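Local coordinates for competence/damage-inducible protein CinA (Agrobacterium tumefaciens, PDB 2A9S), which is of unknown function here but belongs to the competence/damage-inducible CinA family, some members of which deamidate nicotinamide mononucleotide, at residues Val28-Ser33 and Leu38-Leu43; Gly8-Leu13 and Ile150-Val155; Arg55-Tyr60 and His92-Arg97; Val124-Lys129 and Val155-Glu160. All coordinates share one frame; numbering follows the deposited sequence. Where two conformers were deposited one is given.

Interaction 1: residues Val28-Ser33 and Leu38-Leu43; sequences VSTAES and LIAGAL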
loop_
_atom_site.group_PDB
_atom_site.type_symbol
_atom_site.label_atom_id
_atom_site.label_comp_id
_atom_site.label_asym_id
_atom_site.label_seq_id
_atom_site.Cartn_x
_atom_site.Cartn_y
_atom_site.Cartn_z
ATOM N N VAL A 28 10.111 9.254 -2.213
ATOM C CA VAL A 28 9.720 8.692 -0.930
ATOM C C VAL A 28 9.341 7.221 -1.081
ATOM O O VAL A 28 8.821 6.807 -2.135
ATOM C CB VAL A 28 8.522 9.482 -0.308
ATOM C CG1 VAL A 28 7.318 9.485 -1.241
ATOM C CG2 VAL A 28 8.156 8.926 1.093
ATOM N N SER A 29 9.578 6.456 -0.034
ATOM C CA SER A 29 9.025 5.112 0.047
ATOM C C SER A 29 8.315 4.975 1.370
ATOM O O SER A 29 8.615 5.695 2.317
ATOM C CB SER A 29 10.100 4.042 -0.104
ATOM O OG SER A 29 11.040 4.100 0.940
ATOM N N THR A 30 7.354 4.062 1.418
ATOM C CA THR A 30 6.534 3.937 2.613
ATOM C C THR A 30 6.589 2.503 3.056
ATOM O O THR A 30 6.683 1.594 2.216
ATOM C CB THR A 30 5.049 4.351 2.308
ATOM O OG1 THR A 30 4.492 3.462 1.343
ATOM C CG2 THR A 30 4.999 5.772 1.680
ATOM N N ALA A 31 6.480 2.294 4.366
ATOM C CA ALA A 31 6.445 0.961 4.929
ATOM C C ALA A 31 5.299 0.960 5.927
ATOM O O ALA A 31 5.377 1.681 6.917
ATOM C CB ALA A 31 7.738 0.658 5.649
ATOM N N GLU A 32 4.269 0.149 5.705
ATOM C CA GLU A 32 3.033 0.346 6.445
ATOM C C GLU A 32 2.552 -0.940 7.084
ATOM O O GLU A 32 2.401 -1.963 6.423
ATOM C CB GLU A 32 1.931 0.882 5.516
ATOM C CG GLU A 32 2.363 2.143 4.749
ATOM C CD GLU A 32 1.261 2.732 3.959
ATOM O OE1 GLU A 32 0.159 2.879 4.533
ATOM O OE2 GLU A 32 1.529 3.071 2.781
ATOM N N SER A 33 2.271 -0.869 8.367
ATOM C CA SER A 33 1.643 -1.982 9.018
ATOM C C SER A 33 0.149 -1.569 9.177
ATOM O O SER A 33 -0.708 -1.874 8.281
ATOM C CB SER A 33 2.433 -2.289 10.300
ATOM O OG SER A 33 2.050 -3.515 10.921
ATOM N N LEU A 38 -2.705 3.010 3.077
ATOM C CA LEU A 38 -3.345 4.326 2.955
ATOM C C LEU A 38 -2.359 5.489 2.918
ATOM O O LEU A 38 -2.729 6.554 2.443
ATOM C CB LEU A 38 -4.364 4.581 4.067
ATOM C CG LEU A 38 -5.533 3.597 4.106
ATOM C CD1 LEU A 38 -6.503 3.943 5.272
ATOM C CD2 LEU A 38 -6.250 3.598 2.740
ATOM N N ILE A 39 -1.125 5.294 3.411
ATOM C CA ILE A 39 -0.165 6.405 3.312
ATOM C C ILE A 39 0.248 6.577 1.842
ATOM O O ILE A 39 0.169 7.701 1.295
ATOM C CB ILE A 39 1.094 6.234 4.221
ATOM C CG1 ILE A 39 0.701 6.128 5.708
ATOM C CG2 ILE A 39 2.062 7.430 3.973
ATOM C CD1 ILE A 39 1.878 5.888 6.602
ATOM N N ALA A 40 0.710 5.478 1.213
ATOM C CA ALA A 40 0.958 5.493 -0.241
ATOM C C ALA A 40 -0.320 5.919 -0.978
ATOM O O ALA A 40 -0.231 6.673 -1.952
ATOM C CB ALA A 40 1.455 4.141 -0.732
ATOM N N GLY A 41 -1.484 5.449 -0.504
ATOM C CA GLY A 41 -2.779 5.783 -1.118
ATOM C C GLY A 41 -3.000 7.301 -1.138
ATOM O O GLY A 41 -3.323 7.898 -2.169
ATOM N N ALA A 42 -2.793 7.927 0.013
ATOM C CA ALA A 42 -2.944 9.368 0.137
ATOM C C ALA A 42 -1.974 10.140 -0.764
ATOM O O ALA A 42 -2.386 11.043 -1.461
ATOM C CB ALA A 42 -2.846 9.812 1.590
ATOM N N LEU A 43 -0.703 9.767 -0.769
ATOM C CA LEU A 43 0.276 10.435 -1.639
ATOM C C LEU A 43 -0.081 10.317 -3.125
ATOM O O LEU A 43 0.108 11.271 -3.906
ATOM C CB LEU A 43 1.661 9.856 -1.410
ATOM C CG LEU A 43 2.266 10.295 -0.070
ATOM C CD1 LEU A 43 3.378 9.320 0.273
ATOM C CD2 LEU A 43 2.826 11.736 -0.147
#
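Thr-30 and Ala-40 mark the closest backbone approach, 6.5 Å between their CA atoms, where strand 28-32 and helix 38-43 run roughly antiparallel (147°) with their axes 8.5 Å apart. The polar centre is Glu-32. Its CG stands anti to the carbonyl carbon (chi1 -53°) and the chain beyond is extended, which carries the carboxylate down to the start of the helix. There the two oxygens divide the work: the N-H of Ile-39 goes to OE1 at 3.0 Å, and that of Ala-40 goes to OE2, also at 3.0 Å and almost straight at 171°. Both amides come from the syn side and somewhat out of the carboxylate plane, so the pair fixes the rotation of the group. OE1 is also hydrogen-bonded to Thr-35 OG1, its strongest polar partner. The strand, the helix and the neighbouring parallel strand 53-59 form a beta-alpha-beta unit, and Glu-32 ties its first strand to the helix that follows. Thr-30 sits beside this polar patch. Its OG1 makes a weak hydrogen bond to Glu-32 OE2 and lies 3.7 Å from Ala-40 CB, while its CG2 slides past Ile-39 CG2 and Leu-43 CD1, each 4.1 Å away. In one of its two modelled conformers, Val-28 CG1 meets the same Leu-43 CD1 at 4.2 Å, and Val-53 lies against Val-28 and Leu-43.

Interaction 2: residues Gly8-Leu13 and Ile150-Val155; sequences GDIEEL and IRLATV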
loop_
_atom_site.group_PDB
_atom_site.type_symbol
_atom_site.label_atom_id
_atom_site.label_comp_id
_atom_site.label_asym_id
_atom_site.label_seq_id
_atom_site.Cartn_x
_atom_site.Cartn_y
_atom_site.Cartn_z
ATOM N N GLY A 8 -9.660 16.640 3.763
ATOM C CA GLY A 8 -9.032 17.777 3.101
ATOM C C GLY A 8 -7.628 18.134 3.556
ATOM O O GLY A 8 -6.756 18.432 2.715
ATOM N N ASP A 9 -7.401 18.103 4.873
ATOM C CA ASP A 9 -6.100 18.446 5.379
ATOM C C ASP A 9 -5.033 17.383 5.020
ATOM O O ASP A 9 -3.890 17.756 4.740
ATOM C CB ASP A 9 -6.136 18.815 6.866
ATOM C CG ASP A 9 -6.167 17.606 7.781
ATOM O OD1 ASP A 9 -7.088 16.752 7.666
ATOM O OD2 ASP A 9 -5.263 17.532 8.638
ATOM N N ILE A 10 -5.419 16.093 5.007
ATOM C CA ILE A 10 -4.524 15.004 4.575
ATOM C C ILE A 10 -4.167 15.149 3.098
ATOM O O ILE A 10 -2.973 15.090 2.732
ATOM C CB ILE A 10 -5.109 13.614 4.868
ATOM C CG1 ILE A 10 -5.144 13.372 6.406
ATOM C CG2 ILE A 10 -4.347 12.513 4.093
ATOM C CD1 ILE A 10 -5.838 12.044 6.807
ATOM N N GLU A 11 -5.186 15.377 2.260
ATOM C CA GLU A 11 -4.945 15.699 0.861
ATOM C C GLU A 11 -4.029 16.937 0.670
ATOM O O GLU A 11 -3.095 16.900 -0.169
ATOM C CB GLU A 11 -6.251 15.898 0.138
ATOM C CG GLU A 11 -6.072 15.969 -1.326
ATOM C CD GLU A 11 -7.323 16.433 -2.007
ATOM O OE1 GLU A 11 -8.426 16.082 -1.512
ATOM O OE2 GLU A 11 -7.196 17.143 -3.034
ATOM N N GLU A 12 -4.265 17.997 1.460
ATOM C CA GLU A 12 -3.378 19.195 1.476
ATOM C C GLU A 12 -1.929 18.800 1.779
ATOM O O GLU A 12 -0.979 19.259 1.097
ATOM C CB GLU A 12 -3.871 20.244 2.512
ATOM C CG GLU A 12 -3.176 21.628 2.443
ATOM C CD GLU A 12 -3.611 22.698 3.517
ATOM O OE1 GLU A 12 -4.026 22.365 4.686
ATOM O OE2 GLU A 12 -3.486 23.918 3.190
ATOM N N LEU A 13 -1.743 17.949 2.795
ATOM C CA LEU A 13 -0.383 17.545 3.183
ATOM C C LEU A 13 0.291 16.733 2.055
ATOM O O LEU A 13 1.460 16.983 1.724
ATOM C CB LEU A 13 -0.368 16.775 4.516
ATOM C CG LEU A 13 -0.680 17.537 5.824
ATOM C CD1 LEU A 13 -1.054 16.490 6.891
ATOM C CD2 LEU A 13 0.489 18.394 6.281
ATOM N N ILE A 150 -8.128 6.032 13.640
ATOM C CA ILE A 150 -6.704 5.847 13.980
ATOM C C ILE A 150 -5.832 5.761 12.717
ATOM O O ILE A 150 -4.757 6.346 12.659
ATOM C CB ILE A 150 -6.495 4.592 14.900
ATOM C CG1 ILE A 150 -7.110 4.848 16.291
ATOM C CG2 ILE A 150 -5.008 4.223 15.035
ATOM C CD1 ILE A 150 -7.452 3.589 17.095
ATOM N N ARG A 151 -6.314 5.022 11.726
ATOM C CA ARG A 151 -5.599 4.907 10.454
ATOM C C ARG A 151 -5.413 6.271 9.774
ATOM O O ARG A 151 -4.310 6.628 9.314
ATOM C CB ARG A 151 -6.287 3.881 9.546
ATOM C CG ARG A 151 -6.035 2.451 10.073
ATOM C CD ARG A 151 -7.141 1.479 9.617
ATOM N NE ARG A 151 -7.438 1.451 8.195
ATOM C CZ ARG A 151 -6.824 0.677 7.292
ATOM N NH1 ARG A 151 -5.763 -0.089 7.631
ATOM N NH2 ARG A 151 -7.265 0.687 6.041
ATOM N N LEU A 152 -6.481 7.063 9.745
ATOM C CA LEU A 152 -6.379 8.372 9.095
ATOM C C LEU A 152 -5.497 9.310 9.930
ATOM O O LEU A 152 -4.713 10.079 9.372
ATOM C CB LEU A 152 -7.758 8.972 8.821
ATOM C CG LEU A 152 -8.534 8.191 7.741
ATOM C CD1 LEU A 152 -9.943 8.746 7.648
ATOM C CD2 LEU A 152 -7.792 8.242 6.393
ATOM N N ALA A 153 -5.618 9.246 11.257
ATOM C CA ALA A 153 -4.777 10.038 12.155
ATOM C C ALA A 153 -3.297 9.705 11.918
ATOM O O ALA A 153 -2.431 10.605 11.868
ATOM C CB ALA A 153 -5.140 9.733 13.632
ATOM N N THR A 154 -3.035 8.418 11.714
ATOM C CA THR A 154 -1.671 7.962 11.415
ATOM C C THR A 154 -1.158 8.503 10.069
ATOM O O THR A 154 0.004 8.966 9.968
ATOM C CB THR A 154 -1.564 6.406 11.481
ATOM O OG1 THR A 154 -1.898 5.975 12.807
ATOM C CG2 THR A 154 -0.119 5.911 11.152
ATOM N N VAL A 155 -2.010 8.452 9.047
ATOM C CA VAL A 155 -1.655 8.997 7.720
ATOM C C VAL A 155 -1.258 10.463 7.866
ATOM O O VAL A 155 -0.185 10.872 7.392
ATOM C CB VAL A 155 -2.795 8.816 6.653
ATOM C CG1 VAL A 155 -2.462 9.608 5.387
ATOM C CG2 VAL A 155 -3.053 7.300 6.314
#
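Ile-10 carries this meeting of helix 8-24 with helix 147-167, reaching the second helix at Leu-152 and Val-155. Its two branches do separate jobs. CG1 lies on the side of the backbone N (chi1 -69°), and the extended arm ends in CD1, which settles 3.4 Å from the backbone O of Leu-152 and 4.1 Å from Leu-152 CB. The other branch, CG2, touches Val-155 CG1 at 3.7 Å. The side chains of Leu-152 and Val-155 each cross that of Ile-10 at about a right angle, so one isoleucine is wedged against two successive positions on the facing helix surface. Ala-42 of helix 38-43 and Leu-159 close in on Ile-10 as well, and the whole spot is buried.

Away from it the contact thins quickly. Leu-13, a turn farther on, faces the same way, but its CD1 comes no nearer to segment 150-155 than 5.7 Å, to Val-155 O; it packs instead on Arg-156, Leu-159 and Ile-163. Asp-9, nearer the surface, is joined to the helix by a salt bridge with Arg-156, and Glu-12 is exposed to solvent. Arg-151 turns to the second subunit, where its NE forms a salt bridge with Glu-45 of that chain. With no hydrogen bond between the two segments, the arrangement is apolar helix-to-helix packing within one helical layer of an alpha/beta/alpha sandwich, bringing together the first and last helices of the chain.

Interaction 3: residues Arg55-Tyr60 and His92-Arg97; sequences RGFVTY and HGALYR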
loop_
_atom_site.group_PDB
_atom_site.type_symbol
_atom_site.label_atom_id
_atom_site.label_comp_id
_atom_site.label_asym_id
_atom_site.label_seq_id
_atom_site.Cartn_x
_atom_site.Cartn_y
_atom_site.Cartn_z
ATOM N N ARG A 55 8.236 3.488 -4.089
ATOM C CA ARG A 55 7.549 2.217 -3.855
ATOM C C ARG A 55 7.005 2.177 -2.453
ATOM O O ARG A 55 7.337 3.018 -1.612
ATOM C CB ARG A 55 8.485 1.014 -4.097
ATOM C CG ARG A 55 9.651 0.959 -3.115
ATOM C CD ARG A 55 10.732 -0.026 -3.564
ATOM N NE ARG A 55 11.379 0.425 -4.786
ATOM C CZ ARG A 55 12.187 -0.323 -5.535
ATOM N NH1 ARG A 55 12.474 -1.598 -5.205
ATOM N NH2 ARG A 55 12.700 0.201 -6.617
ATOM N N GLY A 56 6.177 1.182 -2.191
ATOM C CA GLY A 56 5.550 1.042 -0.893
ATOM C C GLY A 56 5.530 -0.411 -0.499
ATOM O O GLY A 56 5.344 -1.287 -1.372
ATOM N N PHE A 57 5.687 -0.653 0.812
ATOM C CA PHE A 57 5.649 -2.009 1.389
ATOM C C PHE A 57 4.524 -2.030 2.396
ATOM O O PHE A 57 4.487 -1.170 3.277
ATOM C CB PHE A 57 6.951 -2.295 2.120
ATOM C CG PHE A 57 8.199 -2.057 1.287
ATOM C CD1 PHE A 57 8.759 -3.114 0.581
ATOM C CD2 PHE A 57 8.796 -0.799 1.205
ATOM C CE1 PHE A 57 9.910 -2.929 -0.190
ATOM C CE2 PHE A 57 9.933 -0.607 0.426
ATOM C CZ PHE A 57 10.481 -1.662 -0.265
ATOM N N VAL A 58 3.569 -2.949 2.242
ATOM C CA VAL A 58 2.560 -3.096 3.255
ATOM C C VAL A 58 2.886 -4.398 3.948
ATOM O O VAL A 58 2.719 -5.460 3.372
ATOM C CB VAL A 58 1.131 -3.108 2.664
ATOM C CG1 VAL A 58 0.114 -3.324 3.789
ATOM C CG2 VAL A 58 0.873 -1.828 1.874
ATOM N N THR A 59 3.404 -4.294 5.175
ATOM C CA THR A 59 3.975 -5.439 5.879
ATOM C C THR A 59 3.068 -5.688 7.073
ATOM O O THR A 59 3.413 -5.373 8.225
ATOM C CB THR A 59 5.413 -5.152 6.310
ATOM O OG1 THR A 59 5.456 -3.910 7.026
ATOM C CG2 THR A 59 6.330 -5.046 5.068
ATOM N N TYR A 60 1.910 -6.247 6.734
ATOM C CA TYR A 60 0.779 -6.367 7.619
ATOM C C TYR A 60 1.075 -7.441 8.651
ATOM O O TYR A 60 0.591 -7.360 9.769
ATOM C CB TYR A 60 -0.527 -6.652 6.814
ATOM C CG TYR A 60 -1.756 -6.063 7.508
ATOM C CD1 TYR A 60 -1.819 -4.682 7.795
ATOM C CD2 TYR A 60 -2.828 -6.876 7.927
ATOM C CE1 TYR A 60 -2.928 -4.107 8.462
ATOM C CE2 TYR A 60 -3.953 -6.306 8.596
ATOM C CZ TYR A 60 -3.985 -4.923 8.861
ATOM O OH TYR A 60 -5.061 -4.342 9.504
ATOM N N HIS A 92 14.449 2.064 8.007
ATOM C CA HIS A 92 15.756 1.765 7.455
ATOM C C HIS A 92 15.641 0.779 6.288
ATOM O O HIS A 92 16.225 1.009 5.205
ATOM C CB HIS A 92 16.658 1.195 8.547
ATOM C CG HIS A 92 18.037 0.883 8.066
ATOM N ND1 HIS A 92 18.441 -0.394 7.746
ATOM C CD2 HIS A 92 19.094 1.694 7.810
ATOM C CE1 HIS A 92 19.702 -0.362 7.343
ATOM N NE2 HIS A 92 20.119 0.895 7.363
ATOM N N GLY A 93 14.906 -0.317 6.501
ATOM C CA GLY A 93 14.640 -1.293 5.430
ATOM C C GLY A 93 13.968 -0.711 4.192
ATOM O O GLY A 93 14.364 -1.009 3.048
ATOM N N ALA A 94 12.950 0.132 4.404
ATOM C CA ALA A 94 12.198 0.679 3.274
ATOM C C ALA A 94 13.052 1.643 2.475
ATOM O O ALA A 94 12.854 1.809 1.257
ATOM C CB ALA A 94 10.915 1.366 3.736
ATOM N N LEU A 95 14.000 2.272 3.156
ATOM C CA LEU A 95 14.859 3.252 2.546
ATOM C C LEU A 95 15.904 2.557 1.685
ATOM O O LEU A 95 16.044 2.867 0.493
ATOM C CB LEU A 95 15.526 4.137 3.618
ATOM C CG LEU A 95 16.419 5.240 3.062
ATOM C CD1 LEU A 95 15.660 6.231 2.206
ATOM C CD2 LEU A 95 17.179 5.926 4.231
ATOM N N TYR A 96 16.610 1.587 2.260
ATOM C CA TYR A 96 17.724 0.943 1.554
ATOM C C TYR A 96 17.324 -0.253 0.661
ATOM O O TYR A 96 18.164 -0.799 -0.062
ATOM C CB TYR A 96 18.909 0.643 2.509
ATOM C CG TYR A 96 19.510 1.905 3.118
ATOM C CD1 TYR A 96 20.261 2.791 2.344
ATOM C CD2 TYR A 96 19.310 2.225 4.456
ATOM C CE1 TYR A 96 20.789 3.962 2.888
ATOM C CE2 TYR A 96 19.839 3.388 5.008
ATOM C CZ TYR A 96 20.569 4.249 4.221
ATOM O OH TYR A 96 21.099 5.396 4.771
ATOM N N ARG A 97 16.039 -0.620 0.676
ATOM C CA ARG A 97 15.460 -1.499 -0.345
ATOM C C ARG A 97 14.604 -0.716 -1.373
ATOM O O ARG A 97 13.637 -1.244 -1.955
ATOM C CB ARG A 97 14.708 -2.665 0.289
ATOM C CG ARG A 97 15.663 -3.615 1.013
ATOM C CD ARG A 97 14.958 -4.599 1.882
ATOM N NE ARG A 97 15.885 -5.361 2.738
ATOM C CZ ARG A 97 15.707 -6.636 3.091
ATOM N NH1 ARG A 97 14.671 -7.333 2.644
ATOM N NH2 ARG A 97 16.581 -7.226 3.887
HETATM O O HOH W 1 12.388 -3.497 -2.704
#
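Arg-55 NH1 has partners in both subunits: it gives a hydrogen bond to a water at 3.1 Å, which in turn donates to Arg-97 O at 2.7 Å, and it makes a salt bridge with Asp-67 of the second subunit. The water lies at the edge of the guanidinium and in its plane. NH2 of the same group pairs with Asp-63 of that neighbouring subunit, so two salt bridges hold the guanidinium across the interface, and through the water it reaches the residue just after helix 84-96. CD of Arg-55 lies 3.5 Å from Arg-97 O, and beyond it the bend at chi3 (66°) turns the guanidinium so that NH1 meets the water. The carbonyl of Arg-97 also looks at Phe-57, its O lying 3.6 Å from CZ at the edge of the ring and near its plane. The phenyl edge thus faces oxygen, with the bridging water in the ring plane too. Phe-57 CG swings to the side of the backbone N (chi1 -53°), which directs the ring at Ala-94: CD2 is 3.9 Å from Ala-94 CB, and CE2 is 3.9 Å from Ala-94 CA. Met-68 and Leu-69 of helix 62-69 pack on the same ring. Gly-56 and Val-58 pair antiparallel with a strand of the second subunit, which makes 53-59 an edge strand through which the sheet continues across the dimer interface.

Interaction 4: residues Val124-Lys129 and Val155-Glu160; sequences VHLATK and VRTALE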
loop_
_atom_site.group_PDB
_atom_site.type_symbol
_atom_site.label_atom_id
_atom_site.label_comp_id
_atom_site.label_asym_id
_atom_site.label_seq_id
_atom_site.Cartn_x
_atom_site.Cartn_y
_atom_site.Cartn_z
ATOM N N VAL A 124 0.665 4.256 18.198
ATOM C CA VAL A 124 1.278 4.092 16.885
ATOM C C VAL A 124 2.702 4.636 16.988
ATOM O O VAL A 124 2.908 5.724 17.525
ATOM C CB VAL A 124 0.520 4.871 15.762
ATOM C CG1 VAL A 124 1.278 4.765 14.387
ATOM C CG2 VAL A 124 -0.942 4.418 15.618
ATOM N N HIS A 125 3.659 3.874 16.483
ATOM C CA HIS A 125 5.046 4.327 16.391
ATOM C C HIS A 125 5.310 4.698 14.929
ATOM O O HIS A 125 5.022 3.903 14.031
ATOM C CB HIS A 125 6.001 3.229 16.852
ATOM C CG HIS A 125 6.055 3.083 18.349
ATOM N ND1 HIS A 125 6.790 3.932 19.148
ATOM C CD2 HIS A 125 5.403 2.245 19.186
ATOM C CE1 HIS A 125 6.623 3.600 20.414
ATOM N NE2 HIS A 125 5.798 2.571 20.466
ATOM N N LEU A 126 5.828 5.908 14.713
ATOM C CA LEU A 126 6.143 6.382 13.362
ATOM C C LEU A 126 7.613 6.750 13.326
ATOM O O LEU A 126 8.157 7.339 14.291
ATOM C CB LEU A 126 5.291 7.599 12.956
ATOM C CG LEU A 126 3.767 7.481 12.974
ATOM C CD1 LEU A 126 3.217 7.856 14.360
ATOM C CD2 LEU A 126 3.172 8.369 11.902
ATOM N N ALA A 127 8.257 6.437 12.199
ATOM C CA ALA A 127 9.679 6.781 12.029
ATOM C C ALA A 127 9.879 7.204 10.586
ATOM O O ALA A 127 9.322 6.593 9.664
ATOM C CB ALA A 127 10.572 5.605 12.374
ATOM N N THR A 128 10.672 8.250 10.392
ATOM C CA THR A 128 11.117 8.617 9.048
ATOM C C THR A 128 12.642 8.634 9.006
ATOM O O THR A 128 13.286 9.083 9.972
ATOM C CB THR A 128 10.566 9.982 8.610
ATOM O OG1 THR A 128 10.938 10.977 9.577
ATOM C CG2 THR A 128 9.053 9.953 8.504
ATOM N N LYS A 129 13.223 8.154 7.908
ATOM C CA LYS A 129 14.689 8.169 7.771
ATOM C C LYS A 129 15.142 8.753 6.427
ATOM O O LYS A 129 14.440 8.636 5.428
ATOM C CB LYS A 129 15.259 6.778 8.003
ATOM C CG LYS A 129 16.790 6.729 8.058
ATOM C CD LYS A 129 17.297 5.378 8.475
ATOM C CE LYS A 129 18.824 5.434 8.555
ATOM N NZ LYS A 129 19.364 4.228 9.229
ATOM N N VAL A 155 -2.010 8.452 9.047
ATOM C CA VAL A 155 -1.655 8.997 7.720
ATOM C C VAL A 155 -1.258 10.463 7.866
ATOM O O VAL A 155 -0.185 10.872 7.392
ATOM C CB VAL A 155 -2.795 8.816 6.653
ATOM C CG1 VAL A 155 -2.462 9.608 5.387
ATOM C CG2 VAL A 155 -3.053 7.300 6.314
ATOM N N ARG A 156 -2.099 11.240 8.566
ATOM C CA ARG A 156 -1.793 12.647 8.810
ATOM C C ARG A 156 -0.389 12.833 9.439
ATOM O O ARG A 156 0.482 13.568 8.918
ATOM C CB ARG A 156 -2.869 13.274 9.701
ATOM C CG ARG A 156 -2.538 14.772 10.006
ATOM C CD ARG A 156 -3.600 15.424 10.867
ATOM N NE ARG A 156 -4.881 15.450 10.182
ATOM C CZ ARG A 156 -5.928 14.708 10.537
ATOM N NH1 ARG A 156 -5.840 13.919 11.610
ATOM N NH2 ARG A 156 -7.069 14.768 9.838
ATOM N N THR A 157 -0.144 12.167 10.558
ATOM C CA THR A 157 1.144 12.340 11.241
ATOM C C THR A 157 2.314 11.908 10.346
ATOM O O THR A 157 3.351 12.571 10.340
ATOM C CB THR A 157 1.164 11.567 12.571
ATOM O OG1 THR A 157 0.012 11.939 13.355
ATOM C CG2 THR A 157 2.468 11.843 13.347
ATOM N N ALA A 158 2.146 10.798 9.617
ATOM C CA ALA A 158 3.161 10.278 8.689
ATOM C C ALA A 158 3.552 11.357 7.662
ATOM O O ALA A 158 4.753 11.607 7.403
ATOM C CB ALA A 158 2.613 9.049 7.991
ATOM N N LEU A 159 2.536 12.020 7.109
ATOM C CA LEU A 159 2.768 13.066 6.100
ATOM C C LEU A 159 3.443 14.296 6.708
ATOM O O LEU A 159 4.385 14.837 6.113
ATOM C CB LEU A 159 1.462 13.416 5.367
ATOM C CG LEU A 159 0.814 12.221 4.607
ATOM C CD1 LEU A 159 -0.407 12.729 3.866
ATOM C CD2 LEU A 159 1.773 11.480 3.632
ATOM N N GLU A 160 3.004 14.691 7.904
ATOM C CA GLU A 160 3.652 15.767 8.680
ATOM C C GLU A 160 5.140 15.508 8.880
ATOM O O GLU A 160 5.979 16.405 8.673
ATOM C CB GLU A 160 2.950 15.949 10.035
ATOM C CG GLU A 160 1.549 16.551 9.874
ATOM C CD GLU A 160 0.743 16.525 11.177
ATOM O OE1 GLU A 160 1.172 15.854 12.152
ATOM O OE2 GLU A 160 -0.318 17.185 11.224
#
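Leu-126 meets Thr-157 and Ala-158 almost entirely by apolar contact. From strand 123-130 its CG leans beside the backbone N (chi1 -57°), and the forked end comes down on the helix. CD2 does most of the touching: it is 3.5 Å from Ala-158 N, 3.7 Å from Ala-158 CA and 4.0 Å from Ala-158 CB, so the methyl rests on helix backbone as much as on side chain. It also lies 3.8 Å from Thr-157 CG2, which CD1 approaches more loosely at 4.2 Å. The leucine and threonine side chains cross at about a right angle. Val-106, Met-140 and Met-161 surround Leu-126, and Ala-158 also packs on Val-104, so the methyls lie within a continuous apolar layer between sheet and helix.

The polar groups are turned elsewhere. In Thr-157 the methyl is anti to the backbone N and faces the leucine, while OG1 (chi1 -53°) hydrogen-bonds with Tyr-142 OH and with Ala-153 O one turn back in its own helix. His-125, the strand residue before Leu-126, projects to the other face of the sheet, where its ND1 is hydrogen-bonded to His-137 NE2 and its side chain touches Ala-87 of helix 84-96.

No hydrogen bond links the two segments. Their direct contact therefore rests on shape and dispersion, and the buried threonine can present a hydrocarbon face here because its hydroxyl has partners of its own.

Interactions 1 and 4 lie nearest the centre of the chain and pack helices on one face of the common sheet; Ile-39 CD1 touches Ala-158 CB at 3.5 Å, so the two merge into one core. Interaction 2 extends that helical layer outward and shares Val-155 and helix 147-167 with interaction 4. Interaction 3 belongs to the other face, about 20 Å from interaction 2 between centres, but its strand is joined to that of interaction 1 by backbone hydrogen bonding between Glu-32 and Phe-57. Chemistry follows place: 2 and 4 are apolar, 1 adds a carboxylate at a helix start, and 3, buried but with one exposed residue, Arg-97, uses water and intersubunit charge.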